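Local coordinates for VirX1 (Cyanophage Syn10, PDB 6QGM), which iodinates diverse substrates as a viral halogenase, probably flavin-dependent and related to the tryptophan halogenases, at residues H143-R148 / L515-E520; N152-F157 / E506-Y511. All blocks are in the same frame, centred on the assembly; numbering follows the deposited sequence.

Contact 1 (H143-R148 / L515-E520)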
ATOM      1  N   HIS B 143     -12.587  13.534  36.643  1.00 55.92           N
ATOM      2  CA  HIS B 143     -13.279  13.790  37.939  1.00 55.35           C
ATOM      3  C   HIS B 143     -13.416  12.495  38.751  1.00 54.16           C
ATOM      4  O   HIS B 143     -14.107  12.528  39.774  1.00 54.39           O
ATOM      5  CB  HIS B 143     -14.611  14.498  37.673  1.00 56.03           C
ATOM      6  CG  HIS B 143     -14.413  15.815  37.012  1.00 54.78           C
ATOM      7  ND1 HIS B 143     -14.258  15.941  35.656  1.00 54.21           N
ATOM      8  CD2 HIS B 143     -14.307  17.051  37.515  1.00 56.22           C
ATOM      9  CE1 HIS B 143     -14.080  17.204  35.343  1.00 54.55           C
ATOM     10  NE2 HIS B 143     -14.139  17.913  36.464  1.00 55.90           N
ATOM     11  N   ASN B 144     -12.764  11.406  38.319  1.00 54.10           N
ATOM     12  CA  ASN B 144     -12.666  10.129  39.078  1.00 54.96           C
ATOM     13  C   ASN B 144     -14.085   9.620  39.388  1.00 57.01           C
ATOM     14  O   ASN B 144     -14.364   9.237  40.545  1.00 57.42           O
ATOM     15  CB  ASN B 144     -11.831  10.328  40.349  1.00 54.93           C
ATOM     16  CG  ASN B 144     -11.410   9.027  40.984  1.00 54.05           C
ATOM     17  OD1 ASN B 144     -10.979   8.098  40.292  1.00 52.36           O
ATOM     18  ND2 ASN B 144     -11.541   8.965  42.300  1.00 55.80           N
ATOM     19  N   ARG B 145     -14.954   9.602  38.378  1.00 56.88           N
ATOM     20  CA  ARG B 145     -16.363   9.162  38.489  1.00 57.33           C
ATOM     21  C   ARG B 145     -16.575   7.958  37.579  1.00 56.10           C
ATOM     22  O   ARG B 145     -15.749   7.741  36.684  1.00 51.86           O
ATOM     23  CB  ARG B 145     -17.321  10.302  38.132  1.00 58.31           C
ATOM     24  CG  ARG B 145     -16.994  11.617  38.815  1.00 58.71           C
ATOM     25  CD  ARG B 145     -16.915  11.491  40.323  1.00 60.61           C
ATOM     26  NE  ARG B 145     -16.773  12.801  40.929  1.00 61.06           N
ATOM     27  CZ  ARG B 145     -17.746  13.449  41.550  1.00 63.71           C
ATOM     28  NH1 ARG B 145     -18.943  12.912  41.710  1.00 65.06           N
ATOM     29  NH2 ARG B 145     -17.520  14.649  42.045  1.00 66.99           N
ATOM     30  N   LEU B 146     -17.678   7.241  37.786  1.00 58.38           N
ATOM     31  CA  LEU B 146     -18.050   6.077  36.952  1.00 59.15           C
ATOM     32  C   LEU B 146     -19.574   5.937  36.911  1.00 62.56           C
ATOM     33  O   LEU B 146     -20.252   6.347  37.882  1.00 66.80           O
ATOM     34  CB  LEU B 146     -17.360   4.841  37.528  1.00 58.54           C
ATOM     35  CG  LEU B 146     -17.048   3.715  36.548  1.00 58.08           C
ATOM     36  CD1 LEU B 146     -16.457   4.226  35.251  1.00 56.00           C
ATOM     37  CD2 LEU B 146     -16.090   2.720  37.182  1.00 58.55           C
ATOM     38  N   THR B 147     -20.089   5.402  35.805  1.00 61.89           N
ATOM     39  CA  THR B 147     -21.536   5.195  35.545  1.00 62.34           C
ATOM     40  C   THR B 147     -21.669   4.109  34.479  1.00 63.99           C
ATOM     41  O   THR B 147     -20.728   4.002  33.644  1.00 61.54           O
ATOM     42  CB  THR B 147     -22.218   6.491  35.102  1.00 61.03           C
ATOM     43  OG1 THR B 147     -23.501   6.161  34.574  1.00 61.36           O
ATOM     44  CG2 THR B 147     -21.443   7.219  34.036  1.00 59.29           C
ATOM     45  N   ARG B 148     -22.776   3.353  34.489  1.00 65.19           N
ATOM     46  CA  ARG B 148     -23.068   2.360  33.419  1.00 64.86           C
ATOM     47  C   ARG B 148     -23.674   3.073  32.208  1.00 64.22           C
ATOM     48  O   ARG B 148     -23.752   2.431  31.149  1.00 64.00           O
ATOM     49  CB  ARG B 148     -23.973   1.243  33.936  1.00 67.18           C
ATOM     50  CG  ARG B 148     -23.300   0.346  34.958  1.00 68.18           C
ATOM     51  CD  ARG B 148     -23.687  -1.119  34.816  1.00 70.44           C
ATOM     52  NE  ARG B 148     -22.919  -1.942  35.731  1.00 71.84           N
ATOM     53  CZ  ARG B 148     -23.170  -2.050  37.033  1.00 74.94           C
ATOM     54  NH1 ARG B 148     -24.155  -1.354  37.584  1.00 78.58           N
ATOM     55  NH2 ARG B 148     -22.421  -2.815  37.811  1.00 73.91           N
ATOM     56  N   LEU B 515     -22.373  12.104  39.574  1.00 67.28           N
ATOM     57  CA  LEU B 515     -22.145  10.641  39.398  1.00 67.01           C
ATOM     58  C   LEU B 515     -21.378  10.114  40.609  1.00 65.87           C
ATOM     59  O   LEU B 515     -20.641  10.854  41.256  1.00 66.72           O
ATOM     60  CB  LEU B 515     -21.369  10.370  38.107  1.00 64.85           C
ATOM     61  CG  LEU B 515     -22.139  10.649  36.807  1.00 66.87           C
ATOM     62  CD1 LEU B 515     -21.222  10.509  35.592  1.00 65.70           C
ATOM     63  CD2 LEU B 515     -23.347   9.720  36.661  1.00 67.23           C
ATOM     64  N   PRO B 516     -21.519   8.816  40.952  1.00 63.11           N
ATOM     65  CA  PRO B 516     -20.669   8.206  41.969  1.00 61.20           C
ATOM     66  C   PRO B 516     -19.178   8.261  41.594  1.00 57.89           C
ATOM     67  O   PRO B 516     -18.850   8.208  40.419  1.00 57.36           O
ATOM     68  CB  PRO B 516     -21.157   6.755  42.061  1.00 62.42           C
ATOM     69  CG  PRO B 516     -21.997   6.526  40.814  1.00 63.86           C
ATOM     70  CD  PRO B 516     -22.504   7.884  40.388  1.00 64.31           C
ATOM     71  N   THR B 517     -18.310   8.378  42.604  1.00 57.14           N
ATOM     72  CA  THR B 517     -16.833   8.294  42.465  1.00 54.42           C
ATOM     73  C   THR B 517     -16.458   6.847  42.175  1.00 53.92           C
ATOM     74  O   THR B 517     -17.234   5.962  42.560  1.00 56.34           O
ATOM     75  CB  THR B 517     -16.101   8.768  43.725  1.00 54.57           C
ATOM     76  OG1 THR B 517     -16.411   7.846  44.769  1.00 55.36           O
ATOM     77  CG2 THR B 517     -16.488  10.166  44.148  1.00 56.12           C
ATOM     78  N   HIS B 518     -15.308   6.626  41.540  1.00 52.44           N
ATOM     79  CA  HIS B 518     -14.714   5.291  41.252  1.00 52.77           C
ATOM     80  C   HIS B 518     -14.868   4.371  42.475  1.00 52.55           C
ATOM     81  O   HIS B 518     -15.362   3.241  42.304  1.00 51.04           O
ATOM     82  CB  HIS B 518     -13.240   5.445  40.825  1.00 54.03           C
ATOM     83  CG  HIS B 518     -12.608   4.177  40.388  1.00 55.46           C
ATOM     84  ND1 HIS B 518     -11.256   3.961  40.480  1.00 56.70           N
ATOM     85  CD2 HIS B 518     -13.146   3.057  39.856  1.00 58.54           C
ATOM     86  CE1 HIS B 518     -10.981   2.758  40.022  1.00 58.35           C
ATOM     87  NE2 HIS B 518     -12.122   2.181  39.640  1.00 57.49           N
ATOM     88  N   TYR B 519     -14.477   4.847  43.661  1.00 52.28           N
ATOM     89  CA  TYR B 519     -14.471   4.062  44.915  1.00 54.51           C
ATOM     90  C   TYR B 519     -15.916   3.697  45.276  1.00 56.21           C
ATOM     91  O   TYR B 519     -16.207   2.514  45.540  1.00 56.74           O
ATOM     92  CB  TYR B 519     -13.752   4.829  46.036  1.00 56.39           C
ATOM     93  CG  TYR B 519     -14.073   4.262  47.389  1.00 57.99           C
ATOM     94  CD1 TYR B 519     -13.464   3.110  47.843  1.00 59.12           C
ATOM     95  CD2 TYR B 519     -15.048   4.844  48.183  1.00 60.13           C
ATOM     96  CE1 TYR B 519     -13.828   2.540  49.051  1.00 63.52           C
ATOM     97  CE2 TYR B 519     -15.428   4.284  49.388  1.00 63.06           C
ATOM     98  CZ  TYR B 519     -14.806   3.130  49.830  1.00 64.90           C
ATOM     99  OH  TYR B 519     -15.126   2.574  51.036  1.00 70.06           O
ATOM    100  N   GLU B 520     -16.799   4.699  45.292  1.00 58.58           N
ATOM    101  CA  GLU B 520     -18.246   4.521  45.587  1.00 60.49           C
ATOM    102  C   GLU B 520     -18.823   3.480  44.620  1.00 61.34           C
ATOM    103  O   GLU B 520     -19.504   2.565  45.101  1.00 62.70           O
ATOM    104  CB  GLU B 520     -18.998   5.847  45.485  1.00 60.08           C
ATOM    105  CG  GLU B 520     -18.704   6.815  46.616  1.00 61.16           C
ATOM    106  CD  GLU B 520     -19.305   8.201  46.427  1.00 62.86           C
ATOM    107  OE1 GLU B 520     -19.507   8.607  45.260  1.00 63.03           O
ATOM    108  OE2 GLU B 520     -19.690   8.832  47.472  1.00 64.35           O
TER
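Two backbone hydrogen bonds tie the loop 143-148 to the approach of the C-terminal helix 518-527. His-518 N donates to Asn-144 O at 2.9 Å, the N-H reaching the oxygen from above its carbonyl plane, and Leu-146 N meets Pro-516 O at 3.0 Å, nearly along the C=O axis (162°). Together they make a single beta bridge between Arg-145 and Thr-517. A third bond comes from a side chain: the Arg-145 chain bends at chi2 (-55°), and NH1 donates to Leu-515 O at 2.7 Å. NE gives a weak bond to His-143 O, so the carbonyls of Leu-515 and His-143 lie at the edge of the guanidinium, while Thr-517 CG2 lies over one face. Lys-513 O is a second acceptor of NH1.

The bridge joins two helix ends. Asn-144 closes helix 137-143 in a Schellman motif; Thr-517 is the N-cap of helix 518-527, where a capping box pairs Glu-520 N with Thr-517 OG1 and Thr-517 N with Glu-520 OE1.

Leu-515 straddles Thr-147 with its two methyls, Leu-515 CD1 lying 3.6 Å from Thr-147 CG2 and Leu-515 CD2 nearer to Thr-147 CB. Leu-146 runs alongside the buried His-518, with Leu-146 CD2 4.0 Å from His-518 CD2. Asn-144 OD1 touches His-518 CB, the amide and ring planes standing 82° apart, but its hydrogen bond is with Asn-269 N; the imidazole is gripped at both nitrogens, ND1 by Met-267 O and NE2 by Tyr-75 N.

Contact 2 (N152-F157 / E506-Y511)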
ATOM      1  N   ASN B 152     -27.878   7.362  27.782  1.00 80.51           N
ATOM      2  CA  ASN B 152     -26.575   7.684  27.132  1.00 78.10           C
ATOM      3  C   ASN B 152     -26.181   9.134  27.443  1.00 77.01           C
ATOM      4  O   ASN B 152     -25.855   9.876  26.496  1.00 75.31           O
ATOM      5  CB  ASN B 152     -26.634   7.501  25.609  1.00 77.88           C
ATOM      6  CG  ASN B 152     -26.567   6.058  25.162  1.00 81.70           C
ATOM      7  OD1 ASN B 152     -27.499   5.566  24.520  1.00 82.06           O
ATOM      8  ND2 ASN B 152     -25.452   5.391  25.452  1.00 82.06           N
ATOM      9  N   LYS B 153     -26.168   9.513  28.728  1.00 78.22           N
ATOM     10  CA  LYS B 153     -25.941  10.911  29.199  1.00 76.43           C
ATOM     11  C   LYS B 153     -24.446  11.249  29.138  1.00 76.23           C
ATOM     12  O   LYS B 153     -24.120  12.451  29.204  1.00 78.75           O
ATOM     13  CB  LYS B 153     -26.516  11.132  30.596  1.00 75.34           C
ATOM     14  CG  LYS B 153     -28.010  11.419  30.629  1.00 77.30           C
ATOM     15  CD  LYS B 153     -28.612  11.642  31.991  1.00 77.42           C
ATOM     16  CE  LYS B 153     -30.096  11.351  31.979  1.00 80.41           C
ATOM     17  NZ  LYS B 153     -30.799  12.025  33.092  1.00 81.63           N
ATOM     18  N   ILE B 154     -23.571  10.242  29.024  1.00 73.94           N
ATOM     19  CA  ILE B 154     -22.135  10.428  28.648  1.00 71.38           C
ATOM     20  C   ILE B 154     -22.001   9.999  27.185  1.00 71.34           C
ATOM     21  O   ILE B 154     -22.120   8.820  26.866  1.00 70.13           O
ATOM     22  CB  ILE B 154     -21.218   9.660  29.619  1.00 68.85           C
ATOM     23  CG1 ILE B 154     -21.385  10.175  31.054  1.00 68.28           C
ATOM     24  CG2 ILE B 154     -19.764   9.715  29.159  1.00 68.09           C
ATOM     25  CD1 ILE B 154     -20.742  11.528  31.349  1.00 68.74           C
ATOM     26  N   PRO B 155     -21.833  10.945  26.233  1.00 71.03           N
ATOM     27  CA  PRO B 155     -21.878  10.623  24.807  1.00 71.65           C
ATOM     28  C   PRO B 155     -20.801   9.627  24.369  1.00 70.44           C
ATOM     29  O   PRO B 155     -19.668   9.813  24.755  1.00 70.92           O
ATOM     30  CB  PRO B 155     -21.620  11.963  24.114  1.00 72.76           C
ATOM     31  CG  PRO B 155     -21.992  13.010  25.141  1.00 72.67           C
ATOM     32  CD  PRO B 155     -21.653  12.381  26.477  1.00 71.74           C
ATOM     33  N   ASN B 156     -21.194   8.603  23.605  1.00 69.94           N
ATOM     34  CA  ASN B 156     -20.269   7.704  22.862  1.00 68.41           C
ATOM     35  C   ASN B 156     -19.389   6.903  23.830  1.00 63.95           C
ATOM     36  O   ASN B 156     -18.278   6.521  23.439  1.00 64.98           O
ATOM     37  CB  ASN B 156     -19.421   8.491  21.854  1.00 69.69           C
ATOM     38  CG  ASN B 156     -20.046   8.521  20.470  1.00 72.64           C
ATOM     39  OD1 ASN B 156     -20.171   9.580  19.842  1.00 74.98           O
ATOM     40  ND2 ASN B 156     -20.469   7.360  19.992  1.00 72.14           N
ATOM     41  N   PHE B 157     -19.889   6.622  25.036  1.00 62.38           N
ATOM     42  CA  PHE B 157     -19.225   5.802  26.080  1.00 60.55           C
ATOM     43  C   PHE B 157     -20.066   4.555  26.342  1.00 62.89           C
ATOM     44  O   PHE B 157     -21.267   4.690  26.633  1.00 63.06           O
ATOM     45  CB  PHE B 157     -19.076   6.597  27.374  1.00 60.22           C
ATOM     46  CG  PHE B 157     -18.616   5.789  28.563  1.00 60.45           C
ATOM     47  CD1 PHE B 157     -17.328   5.255  28.610  1.00 60.71           C
ATOM     48  CD2 PHE B 157     -19.472   5.571  29.634  1.00 60.58           C
ATOM     49  CE1 PHE B 157     -16.909   4.508  29.706  1.00 60.73           C
ATOM     50  CE2 PHE B 157     -19.041   4.837  30.726  1.00 61.14           C
ATOM     51  CZ  PHE B 157     -17.770   4.304  30.767  1.00 60.49           C
ATOM     52  N   GLU B 506     -18.783  23.034  30.548  1.00 59.88           N
ATOM     53  CA  GLU B 506     -19.131  23.525  31.903  1.00 62.44           C
ATOM     54  C   GLU B 506     -20.299  22.705  32.453  1.00 64.04           C
ATOM     55  O   GLU B 506     -20.233  22.318  33.642  1.00 70.13           O
ATOM     56  CB  GLU B 506     -19.403  25.032  31.921  1.00 67.24           C
ATOM     57  CG  GLU B 506     -18.144  25.881  31.801  1.00 71.06           C
ATOM     58  CD  GLU B 506     -16.917  25.509  32.649  1.00 73.64           C
ATOM     59  OE1 GLU B 506     -17.078  25.204  33.872  1.00 75.60           O
ATOM     60  OE2 GLU B 506     -15.779  25.506  32.079  1.00 71.95           O
ATOM     61  N   SER B 507     -21.298  22.375  31.631  1.00 62.28           N
ATOM     62  CA  SER B 507     -22.501  21.623  32.074  1.00 62.96           C
ATOM     63  C   SER B 507     -22.187  20.124  32.177  1.00 64.51           C
ATOM     64  O   SER B 507     -22.834  19.440  32.989  1.00 70.75           O
ATOM     65  CB  SER B 507     -23.675  21.884  31.187  1.00 63.12           C
ATOM     66  OG  SER B 507     -23.386  21.481  29.873  1.00 62.28           O
ATOM     67  N   MET B 508     -21.224  19.628  31.398  1.00 63.11           N
ATOM     68  CA  MET B 508     -20.813  18.200  31.414  1.00 61.18           C
ATOM     69  C   MET B 508     -20.072  17.915  32.721  1.00 60.34           C
ATOM     70  O   MET B 508     -20.258  16.826  33.268  1.00 58.41           O
ATOM     71  CB  MET B 508     -19.907  17.869  30.218  1.00 61.82           C
ATOM     72  CG  MET B 508     -20.605  17.153  29.121  1.00 62.40           C
ATOM     73  SD  MET B 508     -20.957  15.483  29.626  1.00 64.51           S
ATOM     74  CE  MET B 508     -22.042  15.118  28.256  1.00 66.89           C
ATOM     75  N   VAL B 509     -19.251  18.856  33.190  1.00 62.18           N
ATOM     76  CA  VAL B 509     -18.480  18.734  34.464  1.00 62.96           C
ATOM     77  C   VAL B 509     -19.479  18.711  35.618  1.00 65.05           C
ATOM     78  O   VAL B 509     -19.309  17.857  36.514  1.00 65.13           O
ATOM     79  CB  VAL B 509     -17.417  19.837  34.624  1.00 62.83           C
ATOM     80  CG1 VAL B 509     -16.394  19.743  33.514  1.00 61.53           C
ATOM     81  CG2 VAL B 509     -17.964  21.248  34.667  1.00 65.60           C
ATOM     82  N   GLU B 510     -20.493  19.583  35.561  1.00 66.58           N
ATOM     83  CA  GLU B 510     -21.553  19.688  36.598  1.00 67.60           C
ATOM     84  C   GLU B 510     -22.306  18.353  36.688  1.00 65.82           C
ATOM     85  O   GLU B 510     -22.551  17.903  37.821  1.00 66.43           O
ATOM     86  CB  GLU B 510     -22.503  20.858  36.330  1.00 71.29           C
ATOM     87  CG  GLU B 510     -23.334  21.207  37.545  1.00 76.53           C
ATOM     88  CD  GLU B 510     -24.535  22.115  37.331  1.00 82.98           C
ATOM     89  OE1 GLU B 510     -24.776  22.572  36.184  1.00 86.39           O
ATOM     90  OE2 GLU B 510     -25.233  22.359  38.326  1.00 87.18           O
ATOM     91  N   TYR B 511     -22.655  17.736  35.556  1.00 64.42           N
ATOM     92  CA  TYR B 511     -23.427  16.462  35.519  1.00 64.99           C
ATOM     93  C   TYR B 511     -22.555  15.331  36.078  1.00 63.34           C
ATOM     94  O   TYR B 511     -23.045  14.513  36.887  1.00 59.54           O
ATOM     95  CB  TYR B 511     -23.921  16.081  34.116  1.00 63.84           C
ATOM     96  CG  TYR B 511     -24.457  14.673  34.071  1.00 64.05           C
ATOM     97  CD1 TYR B 511     -25.610  14.339  34.762  1.00 64.79           C
ATOM     98  CD2 TYR B 511     -23.770  13.656  33.427  1.00 63.03           C
ATOM     99  CE1 TYR B 511     -26.096  13.044  34.775  1.00 65.43           C
ATOM    100  CE2 TYR B 511     -24.241  12.353  33.438  1.00 63.09           C
ATOM    101  CZ  TYR B 511     -25.395  12.044  34.131  1.00 64.30           C
ATOM    102  OH  TYR B 511     -25.841  10.757  34.166  1.00 66.19           O
TER
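Lys-153 and the first half of a type II beta turn (Ile-154 to Phe-157), namely Ile-154 and Pro-155, rest on one side of helix 494-512 near its C-terminal end, a loop-on-helix contact made by van der Waals packing. Met-508 can be followed outward. From CB the chain bends at chi2 (-72°), so that CG carries SD to within 4.3 Å of Ile-154 CD1. The terminal methyl CE goes furthest, meeting Pro-155 tip to tip at CD and touching Lys-153 O at 3.5 Å. Tyr-139 of helix 137-143 also packs against Met-508.

One helical turn on, Tyr-511 points its ring at the loop, with CG anti to its backbone N (chi1 169°). The Lys-153 and Tyr-511 side chains cross at about a right angle: Lys-153 CB lies 3.8 Å from Tyr-511 CZ, and the extended chain beyond it passes the phenol end before the amine leads away. Ile-154, whose backbone N is bound by Asn-149 OD1, also places its CD1 methyl at the edge of the ring, 4.2 Å from Tyr-511 CE2.

The two contacts hold one loop, between helices 137-143 and 159-162, against two successive C-terminal helices: contact 1 meets the start of 518-527, contact 2 the end of 494-512. Contact 2 is nested inside the chain loop that contact 1 closes, and their centres are about 13 Å apart. Direct packing joins them: Thr-147 O lies 3.5 Å from Phe-157 CE2, Thr-147 CG2 is 4.2 Å from Ile-154 CG1, and His-143 CE1 is 3.9 Å from Val-509 CG1. Both lie on the same side of the chain's centre; the centres of contacts 1 and 2 are about 23 and 26 Å from the centre of the chain.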